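Local coordinates for 450aa long hypothetical fmu protein (Pyrococcus horikoshii, PDB 2YXL), which probably methylates cytosines of RNA at carbon 5, with S-adenosyl-L-methionine as the methyl donor, at residues Asp265-Pro270 and Asp337-Ser342; Gly272-Leu277 and Ile287-Val292; Asp318-Pro323 and Ser365-Glu370; Ala249-Val254 and Ile439-Ala444. All coordinates share one frame; numbering follows the deposited sequence.

Interaction 1: Asp265-Pro270 and Asp337-Ser342. With SFG (sinefungin), chain B.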
# COMPACT_ATOMS: atom_id res chain seq x y z
N ASP A 265 7.68 -18.98 -2.67
CA ASP A 265 7.36 -17.60 -2.35
C ASP A 265 7.39 -17.49 -0.83
O ASP A 265 6.45 -17.90 -0.15
CB ASP A 265 5.98 -17.21 -2.90
CG ASP A 265 5.74 -15.70 -2.89
OD1 ASP A 265 6.20 -15.00 -1.96
OD2 ASP A 265 5.06 -15.21 -3.82
N LEU A 266 8.49 -16.95 -0.30
CA LEU A 266 8.80 -17.04 1.12
C LEU A 266 7.93 -16.15 2.01
O LEU A 266 7.71 -16.46 3.18
CB LEU A 266 10.29 -16.78 1.35
CG LEU A 266 11.02 -17.51 2.48
CD1 LEU A 266 10.75 -19.01 2.49
CD2 LEU A 266 12.51 -17.24 2.37
N ALA A 267 7.46 -15.04 1.45
CA ALA A 267 6.45 -14.19 2.09
C ALA A 267 5.41 -13.85 1.03
O ALA A 267 5.61 -12.95 0.21
CB ALA A 267 7.09 -12.93 2.67
N ALA A 268 4.29 -14.57 1.06
CA ALA A 268 3.41 -14.71 -0.11
C ALA A 268 2.09 -13.94 -0.08
O ALA A 268 1.67 -13.41 -1.10
CB ALA A 268 3.16 -16.18 -0.40
N ALA A 269 1.43 -13.92 1.08
CA ALA A 269 0.09 -13.34 1.20
C ALA A 269 0.09 -11.81 1.06
O ALA A 269 1.04 -11.15 1.49
CB ALA A 269 -0.56 -13.76 2.51
N PRO A 270 -0.98 -11.22 0.47
CA PRO A 270 -2.24 -11.82 -0.00
C PRO A 270 -2.13 -12.59 -1.32
O PRO A 270 -3.10 -13.20 -1.75
CB PRO A 270 -3.14 -10.60 -0.19
CG PRO A 270 -2.21 -9.52 -0.57
CD PRO A 270 -0.97 -9.76 0.25
N ASP A 337 9.75 -11.56 -1.42
CA ASP A 337 9.15 -10.24 -1.38
C ASP A 337 8.98 -9.91 0.09
O ASP A 337 7.91 -10.11 0.68
CB ASP A 337 7.81 -10.22 -2.14
CG ASP A 337 7.20 -8.83 -2.19
OD1 ASP A 337 7.94 -7.85 -2.38
OD2 ASP A 337 5.96 -8.73 -2.04
N ALA A 338 10.06 -9.41 0.67
CA ALA A 338 10.23 -9.33 2.12
C ALA A 338 9.27 -8.37 2.80
O ALA A 338 8.97 -7.31 2.25
CB ALA A 338 11.67 -8.96 2.45
N PRO A 339 8.79 -8.74 4.00
CA PRO A 339 8.07 -7.77 4.82
C PRO A 339 8.99 -6.57 5.04
O PRO A 339 10.18 -6.75 5.29
CB PRO A 339 7.83 -8.52 6.14
CG PRO A 339 8.76 -9.68 6.10
CD PRO A 339 8.87 -10.05 4.66
N CYS A 340 8.44 -5.37 4.92
CA CYS A 340 9.26 -4.17 4.97
C CYS A 340 8.48 -2.97 5.51
O CYS A 340 7.32 -3.11 5.89
CB CYS A 340 9.83 -3.86 3.58
SG CYS A 340 8.60 -3.41 2.35
N THR A 341 9.14 -1.82 5.54
CA THR A 341 8.55 -0.57 6.04
C THR A 341 7.41 -0.04 5.17
O THR A 341 6.54 0.68 5.66
CB THR A 341 9.60 0.54 6.19
OG1 THR A 341 10.33 0.69 4.96
CG2 THR A 341 10.56 0.24 7.34
N SER A 342 7.44 -0.39 3.88
CA SER A 342 6.46 0.08 2.88
C SER A 342 6.62 1.56 2.50
O SER A 342 5.72 2.15 1.91
CB SER A 342 5.01 -0.21 3.33
OG SER A 342 4.63 -1.53 3.00
N SFG B . 4.48 -10.98 -1.67
CA SFG B . 3.15 -10.54 -1.22
C SFG B . 2.27 -10.18 -2.44
O SFG B . 1.04 -10.23 -2.29
OXT SFG B . 2.86 -9.86 -3.49
CB SFG B . 3.27 -9.37 -0.23
CG SFG B . 3.99 -9.80 1.06
CD SFG B . 4.05 -8.68 2.11
NE SFG B . 4.86 -7.57 1.57
C5' SFG B . 4.72 -9.14 3.42
C4' SFG B . 4.12 -10.43 4.03
O4' SFG B . 5.19 -11.06 4.78
C3' SFG B . 3.00 -10.18 5.06
O3' SFG B . 1.81 -10.85 4.62
C2' SFG B . 3.52 -10.81 6.36
O2' SFG B . 2.49 -11.51 7.06
C1' SFG B . 4.55 -11.80 5.83
N9 SFG B . 5.59 -12.22 6.81
C8 SFG B . 6.26 -11.42 7.64
N7 SFG B . 7.12 -12.14 8.36
C5 SFG B . 6.99 -13.41 7.99
C6 SFG B . 7.61 -14.60 8.38
N6 SFG B . 8.55 -14.61 9.32
N1 SFG B . 7.24 -15.75 7.78
C2 SFG B . 6.31 -15.76 6.84
N3 SFG B . 5.70 -14.64 6.45
C4 SFG B . 6.02 -13.46 7.00
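A267 presses its methyl group into the corner made by the backbone of D337 and the ring of P339, a meeting of two loops in the Rossmann-like fold of class I methyltransferases. The loops follow the neighbouring parallel strands 262-265 and 331-337, and the cofactor analogue sinefungin occupies the cleft at their ends. The packed part is small and wholly buried: CB of A267 lies 3.5 Å from O of D337 and 3.9 Å from CD of P339. The same methyl also touches O4' of the ligand's ribose.

Atom N of sinefungin, the amino group beside its carboxylate, bridges the loops, donating to O of A267 (2.9 Å) and to OD2 of D337 (2.7 Å). D337 can offer that oxygen because its CG is anti to the backbone N (chi1 -176°), while T388 engages its other carboxylate oxygen and K273 forms a salt bridge to OD2. P270, after a cis peptide bond, borders the ligand's carboxylate.

Beyond P339 the second loop departs from the first, and the arrangement becomes looser: C340 and S342 are partly exposed, held locally by a weak bond from N of S342 to SG of C340 (3.6 Å). On the packed side, P339 instead sits over the C8 rim of the adenine, on one face, CG standing 3.4 Å from C8 of sinefungin.

Interaction 2: Gly272-Leu277 and Ile287-Val292. With SFG (sinefungin), chain B.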
# COMPACT_ATOMS: atom_id res chain seq x y z
N GLY A 272 -0.33 -11.47 -4.53
CA GLY A 272 -0.18 -10.75 -5.80
C GLY A 272 0.90 -11.36 -6.67
O GLY A 272 0.70 -11.56 -7.87
N LYS A 273 2.05 -11.65 -6.06
CA LYS A 273 3.19 -12.17 -6.81
C LYS A 273 3.15 -13.69 -7.00
O LYS A 273 3.50 -14.17 -8.08
CB LYS A 273 4.50 -11.74 -6.17
CG LYS A 273 4.76 -10.25 -6.27
CD LYS A 273 6.13 -9.88 -5.76
CE LYS A 273 6.27 -8.37 -5.58
NZ LYS A 273 5.34 -7.82 -4.56
N THR A 274 2.72 -14.43 -5.98
CA THR A 274 2.63 -15.89 -6.09
C THR A 274 1.59 -16.33 -7.13
O THR A 274 1.78 -17.34 -7.80
CB THR A 274 2.41 -16.60 -4.72
OG1 THR A 274 1.86 -17.91 -4.94
CG2 THR A 274 1.48 -15.82 -3.83
N THR A 275 0.52 -15.56 -7.26
CA THR A 275 -0.48 -15.82 -8.30
C THR A 275 0.06 -15.47 -9.70
O THR A 275 -0.34 -16.06 -10.70
CB THR A 275 -1.83 -15.12 -7.99
OG1 THR A 275 -2.89 -15.78 -8.69
CG2 THR A 275 -1.81 -13.64 -8.37
N HIS A 276 0.99 -14.51 -9.75
CA HIS A 276 1.67 -14.11 -10.99
C HIS A 276 2.71 -15.15 -11.40
O HIS A 276 2.86 -15.45 -12.59
CB HIS A 276 2.31 -12.73 -10.81
CG HIS A 276 2.73 -12.07 -12.09
ND1 HIS A 276 2.26 -12.46 -13.32
CD2 HIS A 276 3.55 -11.02 -12.31
CE1 HIS A 276 2.79 -11.69 -14.26
NE2 HIS A 276 3.58 -10.81 -13.67
N LEU A 277 3.42 -15.71 -10.42
CA LEU A 277 4.41 -16.76 -10.67
C LEU A 277 3.76 -17.98 -11.33
O LEU A 277 4.34 -18.57 -12.24
CB LEU A 277 5.11 -17.19 -9.37
CG LEU A 277 6.00 -16.21 -8.60
CD1 LEU A 277 6.25 -16.73 -7.19
CD2 LEU A 277 7.32 -15.94 -9.30
N ILE A 287 4.38 -24.41 -6.29
CA ILE A 287 4.73 -23.21 -5.53
C ILE A 287 4.42 -23.40 -4.05
O ILE A 287 3.27 -23.64 -3.67
CB ILE A 287 4.00 -21.94 -6.05
CG1 ILE A 287 4.30 -21.71 -7.54
CG2 ILE A 287 4.40 -20.71 -5.22
CD1 ILE A 287 3.36 -20.72 -8.21
N TYR A 288 5.46 -23.30 -3.22
CA TYR A 288 5.29 -23.29 -1.77
C TYR A 288 5.14 -21.84 -1.30
O TYR A 288 6.04 -21.02 -1.49
CB TYR A 288 6.47 -23.97 -1.07
CG TYR A 288 6.57 -25.46 -1.30
CD1 TYR A 288 7.50 -25.99 -2.20
CD2 TYR A 288 5.73 -26.35 -0.62
CE1 TYR A 288 7.59 -27.36 -2.41
CE2 TYR A 288 5.82 -27.73 -0.83
CZ TYR A 288 6.75 -28.22 -1.73
OH TYR A 288 6.84 -29.58 -1.94
N ALA A 289 3.99 -21.54 -0.70
CA ALA A 289 3.66 -20.18 -0.27
C ALA A 289 3.59 -20.04 1.25
O ALA A 289 2.65 -20.54 1.88
CB ALA A 289 2.36 -19.72 -0.93
N PHE A 290 4.57 -19.35 1.82
CA PHE A 290 4.67 -19.17 3.27
C PHE A 290 4.16 -17.81 3.71
O PHE A 290 4.44 -16.79 3.07
CB PHE A 290 6.13 -19.32 3.72
CG PHE A 290 6.67 -20.72 3.58
CD1 PHE A 290 7.28 -21.12 2.39
CD2 PHE A 290 6.59 -21.62 4.63
CE1 PHE A 290 7.79 -22.41 2.25
CE2 PHE A 290 7.10 -22.91 4.51
CZ PHE A 290 7.70 -23.31 3.31
N ASP A 291 3.40 -17.79 4.81
CA ASP A 291 2.99 -16.55 5.48
C ASP A 291 2.51 -16.82 6.90
O ASP A 291 1.72 -17.73 7.14
CB ASP A 291 1.91 -15.82 4.68
CG ASP A 291 1.88 -14.33 4.97
OD1 ASP A 291 2.29 -13.55 4.10
OD2 ASP A 291 1.44 -13.95 6.08
N VAL A 292 2.99 -16.00 7.85
CA VAL A 292 2.63 -16.15 9.26
C VAL A 292 1.20 -15.70 9.57
O VAL A 292 0.60 -16.16 10.55
CB VAL A 292 3.62 -15.41 10.21
CG1 VAL A 292 4.94 -16.15 10.30
CG2 VAL A 292 3.83 -13.95 9.78
N SFG B . 4.48 -10.98 -1.67
CA SFG B . 3.15 -10.54 -1.22
C SFG B . 2.27 -10.18 -2.44
O SFG B . 1.04 -10.23 -2.29
OXT SFG B . 2.86 -9.86 -3.49
CB SFG B . 3.27 -9.37 -0.23
CG SFG B . 3.99 -9.80 1.06
CD SFG B . 4.05 -8.68 2.11
NE SFG B . 4.86 -7.57 1.57
C5' SFG B . 4.72 -9.14 3.42
C4' SFG B . 4.12 -10.43 4.03
O4' SFG B . 5.19 -11.06 4.78
C3' SFG B . 3.00 -10.18 5.06
O3' SFG B . 1.81 -10.85 4.62
C2' SFG B . 3.52 -10.81 6.36
O2' SFG B . 2.49 -11.51 7.06
C1' SFG B . 4.55 -11.80 5.83
N9 SFG B . 5.59 -12.22 6.81
C8 SFG B . 6.26 -11.42 7.64
N7 SFG B . 7.12 -12.14 8.36
C5 SFG B . 6.99 -13.41 7.99
C6 SFG B . 7.61 -14.60 8.38
N6 SFG B . 8.55 -14.61 9.32
N1 SFG B . 7.24 -15.75 7.78
C2 SFG B . 6.31 -15.76 6.84
N3 SFG B . 5.70 -14.64 6.45
C4 SFG B . 6.02 -13.46 7.00
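T274 meets I287 with its hydroxyl rather than its methyl, an odd pairing of polar atom and aliphatic branch in which OG1 of T274 sits 3.8 Å from CG2 of I287. The cause is a first torsion of 159°, which sets OG1 anti to the backbone N and leaves CG2 in the crowded position. The two side chains cross obliquely, and CD1 of I287 runs on to CB of L277, 4.1 Å away. Helix and strand lie almost exactly antiparallel (177°), their axes 10.0 Å apart, as successive elements of a beta-alpha-beta crossover, strand 262-265, helix 272-280, strand 286-290.

Past this apolar stretch both segments turn to sinefungin. The backbone at G272 and K273 receives the ligand's carboxylate: N of G272 donates to O of sinefungin (2.9 Å) and N of K273 to OXT (3.2 Å). After the strand, D291 grips the ribose with both oxygens, OD1 taking O3' and OD2 taking O2' of sinefungin, each at 2.8 Å. Were D291 an alanine, O2' would probably lose the carboxylate that accepts from it, O3' would be left with O of A269, and N of A269 would lose OD1. V292 spreads its two methyls over one face of the adenine, CG2 lying 3.6 Å from C4 of sinefungin.

Interaction 3: Asp318-Pro323 and Ser365-Glu370. With SFG (sinefungin), chain B.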
# COMPACT_ATOMS: atom_id res chain seq x y z
N ASP A 318 6.23 -19.97 9.95
CA ASP A 318 7.36 -19.04 9.94
C ASP A 318 8.30 -19.42 8.80
O ASP A 318 8.65 -20.59 8.63
CB ASP A 318 8.09 -19.09 11.29
CG ASP A 318 9.06 -17.93 11.47
OD1 ASP A 318 9.73 -17.54 10.50
OD2 ASP A 318 9.15 -17.42 12.61
N ALA A 319 8.71 -18.42 8.02
CA ALA A 319 9.54 -18.65 6.84
C ALA A 319 11.04 -18.77 7.16
O ALA A 319 11.84 -19.07 6.27
CB ALA A 319 9.29 -17.58 5.79
N ARG A 320 11.41 -18.52 8.42
CA ARG A 320 12.76 -18.82 8.88
C ARG A 320 12.95 -20.33 9.02
O ARG A 320 14.06 -20.84 8.87
CB ARG A 320 13.08 -18.09 10.19
CG ARG A 320 13.39 -16.61 10.02
CD ARG A 320 12.27 -15.74 10.55
NE ARG A 320 12.40 -15.51 11.99
CZ ARG A 320 11.43 -15.08 12.79
NH1 ARG A 320 10.22 -14.84 12.32
NH2 ARG A 320 11.67 -14.91 14.08
N LYS A 321 11.85 -21.02 9.32
CA LYS A 321 11.76 -22.47 9.16
C LYS A 321 11.60 -22.76 7.67
O LYS A 321 11.14 -21.89 6.92
CB LYS A 321 10.57 -23.04 9.95
CG LYS A 321 10.54 -22.64 11.42
CD LYS A 321 9.25 -23.09 12.09
CE LYS A 321 8.97 -22.31 13.37
NZ LYS A 321 9.99 -22.56 14.43
N ALA A 322 11.95 -23.97 7.24
CA ALA A 322 12.15 -24.30 5.82
C ALA A 322 13.38 -23.55 5.33
O ALA A 322 13.30 -22.35 5.05
CB ALA A 322 10.92 -23.96 4.98
N PRO A 323 14.54 -24.24 5.23
CA PRO A 323 14.83 -25.69 5.33
C PRO A 323 14.23 -26.43 6.53
O PRO A 323 13.75 -25.81 7.48
CB PRO A 323 16.36 -25.72 5.42
CG PRO A 323 16.79 -24.52 4.68
CD PRO A 323 15.77 -23.47 5.00
N SER A 365 14.90 -4.65 8.97
CA SER A 365 16.17 -5.02 8.34
C SER A 365 16.73 -6.35 8.85
O SER A 365 17.24 -7.15 8.06
CB SER A 365 17.20 -3.90 8.53
OG SER A 365 18.37 -4.15 7.77
N GLN A 366 16.62 -6.58 10.16
CA GLN A 366 17.08 -7.84 10.77
C GLN A 366 16.22 -9.03 10.34
O GLN A 366 16.74 -10.12 10.09
CB GLN A 366 17.14 -7.73 12.31
CG GLN A 366 17.87 -8.90 12.99
CD GLN A 366 17.89 -8.80 14.52
OE1 GLN A 366 18.95 -8.86 15.14
NE2 GLN A 366 16.71 -8.65 15.12
N LEU A 367 14.90 -8.82 10.26
CA LEU A 367 13.97 -9.87 9.83
C LEU A 367 14.21 -10.28 8.38
O LEU A 367 14.12 -11.46 8.03
CB LEU A 367 12.51 -9.45 10.03
CG LEU A 367 11.40 -10.43 9.62
CD1 LEU A 367 11.50 -11.78 10.35
CD2 LEU A 367 10.03 -9.82 9.82
N GLN A 368 14.53 -9.30 7.53
CA GLN A 368 14.84 -9.55 6.13
C GLN A 368 16.10 -10.39 5.97
O GLN A 368 16.16 -11.30 5.14
CB GLN A 368 14.97 -8.22 5.36
CG GLN A 368 13.64 -7.47 5.21
CD GLN A 368 13.80 -5.96 5.13
OE1 GLN A 368 14.90 -5.44 4.95
NE2 GLN A 368 12.69 -5.24 5.26
N ARG A 369 17.11 -10.11 6.80
CA ARG A 369 18.37 -10.85 6.79
C ARG A 369 18.21 -12.32 7.16
O ARG A 369 18.83 -13.18 6.54
CB ARG A 369 19.42 -10.19 7.68
CG ARG A 369 19.95 -8.86 7.16
CD ARG A 369 21.12 -8.38 8.00
NE ARG A 369 21.33 -6.93 7.89
CZ ARG A 369 22.29 -6.26 8.53
NH1 ARG A 369 22.39 -4.95 8.37
NH2 ARG A 369 23.14 -6.89 9.33
N GLU A 370 17.38 -12.60 8.16
CA GLU A 370 17.16 -13.99 8.59
C GLU A 370 16.21 -14.77 7.67
O GLU A 370 16.26 -15.99 7.61
CB GLU A 370 16.75 -14.08 10.08
CG GLU A 370 15.43 -13.41 10.44
CD GLU A 370 15.27 -13.19 11.94
OE1 GLU A 370 16.30 -13.00 12.64
OE2 GLU A 370 14.12 -13.20 12.43
N SFG B . 4.48 -10.98 -1.67
CA SFG B . 3.15 -10.54 -1.22
C SFG B . 2.27 -10.18 -2.44
O SFG B . 1.04 -10.23 -2.29
OXT SFG B . 2.86 -9.86 -3.49
CB SFG B . 3.27 -9.37 -0.23
CG SFG B . 3.99 -9.80 1.06
CD SFG B . 4.05 -8.68 2.11
NE SFG B . 4.86 -7.57 1.57
C5' SFG B . 4.72 -9.14 3.42
C4' SFG B . 4.12 -10.43 4.03
O4' SFG B . 5.19 -11.06 4.78
C3' SFG B . 3.00 -10.18 5.06
O3' SFG B . 1.81 -10.85 4.62
C2' SFG B . 3.52 -10.81 6.36
O2' SFG B . 2.49 -11.51 7.06
C1' SFG B . 4.55 -11.80 5.83
N9 SFG B . 5.59 -12.22 6.81
C8 SFG B . 6.26 -11.42 7.64
N7 SFG B . 7.12 -12.14 8.36
C5 SFG B . 6.99 -13.41 7.99
C6 SFG B . 7.61 -14.60 8.38
N6 SFG B . 8.55 -14.61 9.32
N1 SFG B . 7.24 -15.75 7.78
C2 SFG B . 6.31 -15.76 6.84
N3 SFG B . 5.70 -14.64 6.45
C4 SFG B . 6.02 -13.46 7.00
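R320 has OE2 of E370 over one face of its guanidinium, near NE, the two planes only 20° apart. NE of R320 and OE2 of E370 are 2.9 Å apart, a salt bridge made through the face and not along an N-H. L367 shares that face, its CD1 3.9 Å from NH1 of R320, and crosses the arginine at about a right angle. Bends at chi2 (108°) and chi3 (85°) turn the guanidinium so that NH1 sits beside D318 and NE beside E370.

On the opposite face waits D318, whose OD2 is 2.8 Å from NH1 of R320, again well out of the guanidinium plane, so the attraction is of charges alone. The two carboxylates thus meet opposite faces at different ends, while the edge at NH1 faces N6 of sinefungin.

The loop follows strand 312-315 of the Rossmann-like sheet and forms the adenine end of the cofactor pocket. It begins with an Asx turn: N of R320 donates to OD1 of D318 (2.8 Å) on the anti side, tilted out of the carboxylate plane. OD1 also receives a weak bond from N6 of the adenine (3.4 Å), and N of A319 donates to N1 of sinefungin (3.1 Å). With an alanine in place of D318, the Asx turn would probably lose its acceptor, N6 a weak bond and R320 one of its two counter-charges. From the helix side, CD2 of L367 borders the adenine at N7.

Interaction 4: Ala249-Val254 and Ile439-Ala444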
# COMPACT_ATOMS: atom_id res chain seq x y z
N ALA A 249 4.51 -6.46 -10.39
CA ALA A 249 4.37 -7.37 -11.54
C ALA A 249 5.71 -7.68 -12.20
O ALA A 249 5.93 -8.80 -12.67
CB ALA A 249 3.41 -6.80 -12.55
N VAL A 250 6.59 -6.68 -12.26
CA VAL A 250 7.93 -6.81 -12.83
C VAL A 250 8.76 -7.84 -12.05
O VAL A 250 9.50 -8.64 -12.64
CB VAL A 250 8.66 -5.44 -12.88
CG1 VAL A 250 10.15 -5.60 -13.20
CG2 VAL A 250 8.00 -4.51 -13.89
N ALA A 251 8.63 -7.83 -10.72
CA ALA A 251 9.34 -8.76 -9.84
C ALA A 251 9.26 -10.21 -10.32
O ALA A 251 10.30 -10.82 -10.57
CB ALA A 251 8.82 -8.64 -8.40
N SER A 252 8.05 -10.73 -10.47
CA SER A 252 7.85 -12.11 -10.92
C SER A 252 8.43 -12.38 -12.30
O SER A 252 8.98 -13.45 -12.55
CB SER A 252 6.37 -12.50 -10.90
OG SER A 252 5.88 -12.57 -9.57
N ILE A 253 8.32 -11.40 -13.20
CA ILE A 253 8.85 -11.54 -14.56
C ILE A 253 10.38 -11.61 -14.55
O ILE A 253 10.97 -12.39 -15.30
CB ILE A 253 8.34 -10.40 -15.50
CG1 ILE A 253 6.83 -10.54 -15.73
CG2 ILE A 253 9.07 -10.41 -16.85
CD1 ILE A 253 6.12 -9.24 -16.09
N VAL A 254 11.00 -10.82 -13.68
CA VAL A 254 12.46 -10.80 -13.53
C VAL A 254 13.02 -12.14 -13.02
O VAL A 254 13.98 -12.67 -13.60
CB VAL A 254 12.92 -9.61 -12.64
CG1 VAL A 254 14.35 -9.80 -12.13
CG2 VAL A 254 12.79 -8.30 -13.42
N ILE A 439 4.95 2.49 -7.48
CA ILE A 439 5.48 2.56 -6.11
C ILE A 439 7.01 2.45 -6.08
O ILE A 439 7.62 1.88 -6.98
CB ILE A 439 4.88 1.47 -5.20
CG1 ILE A 439 5.04 0.08 -5.84
CG2 ILE A 439 3.42 1.79 -4.87
CD1 ILE A 439 4.78 -1.09 -4.90
N GLY A 440 7.63 3.01 -5.03
CA GLY A 440 9.05 2.82 -4.77
C GLY A 440 9.33 1.34 -4.54
O GLY A 440 8.65 0.69 -3.75
N PHE A 441 10.33 0.81 -5.24
CA PHE A 441 10.57 -0.63 -5.22
C PHE A 441 12.05 -0.96 -5.38
O PHE A 441 12.82 -0.14 -5.89
CB PHE A 441 9.77 -1.29 -6.35
CG PHE A 441 9.18 -2.62 -5.99
CD1 PHE A 441 9.79 -3.80 -6.40
CD2 PHE A 441 8.00 -2.70 -5.27
CE1 PHE A 441 9.24 -5.04 -6.08
CE2 PHE A 441 7.43 -3.93 -4.94
CZ PHE A 441 8.06 -5.10 -5.35
N PHE A 442 12.44 -2.15 -4.92
CA PHE A 442 13.82 -2.59 -5.00
C PHE A 442 13.90 -4.04 -5.47
O PHE A 442 13.08 -4.87 -5.08
CB PHE A 442 14.51 -2.44 -3.65
CG PHE A 442 15.95 -2.87 -3.64
CD1 PHE A 442 16.93 -2.06 -4.20
CD2 PHE A 442 16.32 -4.08 -3.07
CE1 PHE A 442 18.26 -2.45 -4.19
CE2 PHE A 442 17.65 -4.48 -3.05
CZ PHE A 442 18.62 -3.66 -3.62
N TYR A 443 14.88 -4.31 -6.33
CA TYR A 443 15.08 -5.64 -6.91
C TYR A 443 16.54 -6.07 -6.75
O TYR A 443 17.46 -5.30 -7.04
CB TYR A 443 14.75 -5.63 -8.41
CG TYR A 443 13.40 -5.05 -8.78
CD1 TYR A 443 13.21 -3.67 -8.84
CD2 TYR A 443 12.33 -5.88 -9.10
CE1 TYR A 443 11.99 -3.12 -9.18
CE2 TYR A 443 11.09 -5.34 -9.45
CZ TYR A 443 10.93 -3.96 -9.49
OH TYR A 443 9.72 -3.41 -9.82
N ALA A 444 16.74 -7.31 -6.31
CA ALA A 444 18.06 -7.91 -6.27
C ALA A 444 17.99 -9.37 -6.70
O ALA A 444 17.42 -10.20 -5.99
CB ALA A 444 18.66 -7.80 -4.88
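V250 and Y443 cross at about a right angle, the valine branch standing against the phenol end of the ring: CG1 of V250 lies 3.9 Å from CE2 of Y443, and CB of V250 lies 3.8 Å from OH. The next residue along the helix meets the same ring differently. A251 comes to its edge, near the ring plane, where N of A251 is 3.7 Å from CE2 of Y443, and CB of A251 is 4.1 Å from the same CE2. Having CG anti to the carbonyl carbon (chi1 -51°) sends the tyrosine out from the strand toward the helix, so its hydroxyl can bond to O of A247, one turn earlier.

F441, two residues before Y443, lies against one face of the tyrosine, with its CD1 offset toward the rim. It also reaches A251, CE1 of F441 standing 4.3 Å from CB of the alanine, and it touches K273 as well. Both aromatics therefore bear on A251.

The axes of 249-254 and 441-444 are 9.8 Å apart and only 6° from parallel. This is a helix packed on the sheet of a class I methyltransferase domain, at strand 441-447, which runs antiparallel to its neighbour 383-389 as the last strand of that fold commonly does.

Interactions 1, 2 and 3 surround sinefungin from different ends: 1 holds atom N, the amino group beside the carboxylate, 2 the carboxylate and ribose, 3 the adenine. The centres of 1 and 2 are about 9 Å apart, and a salt bridge from NZ of K273 to OD2 of D337 (2.8 Å) couples them. Interaction 3 joins 1 where NE2 of Q368 bonds to O of P339 (2.9 Å). V292 and P339, from 2 and 1, lie on opposite faces of the adenine. Interaction 4 stands behind, CZ of F441 4.0 Å from OD1 of D337; the nearest side-chain atoms of F441 and C390, the predicted nucleophile, are about 4 Å apart.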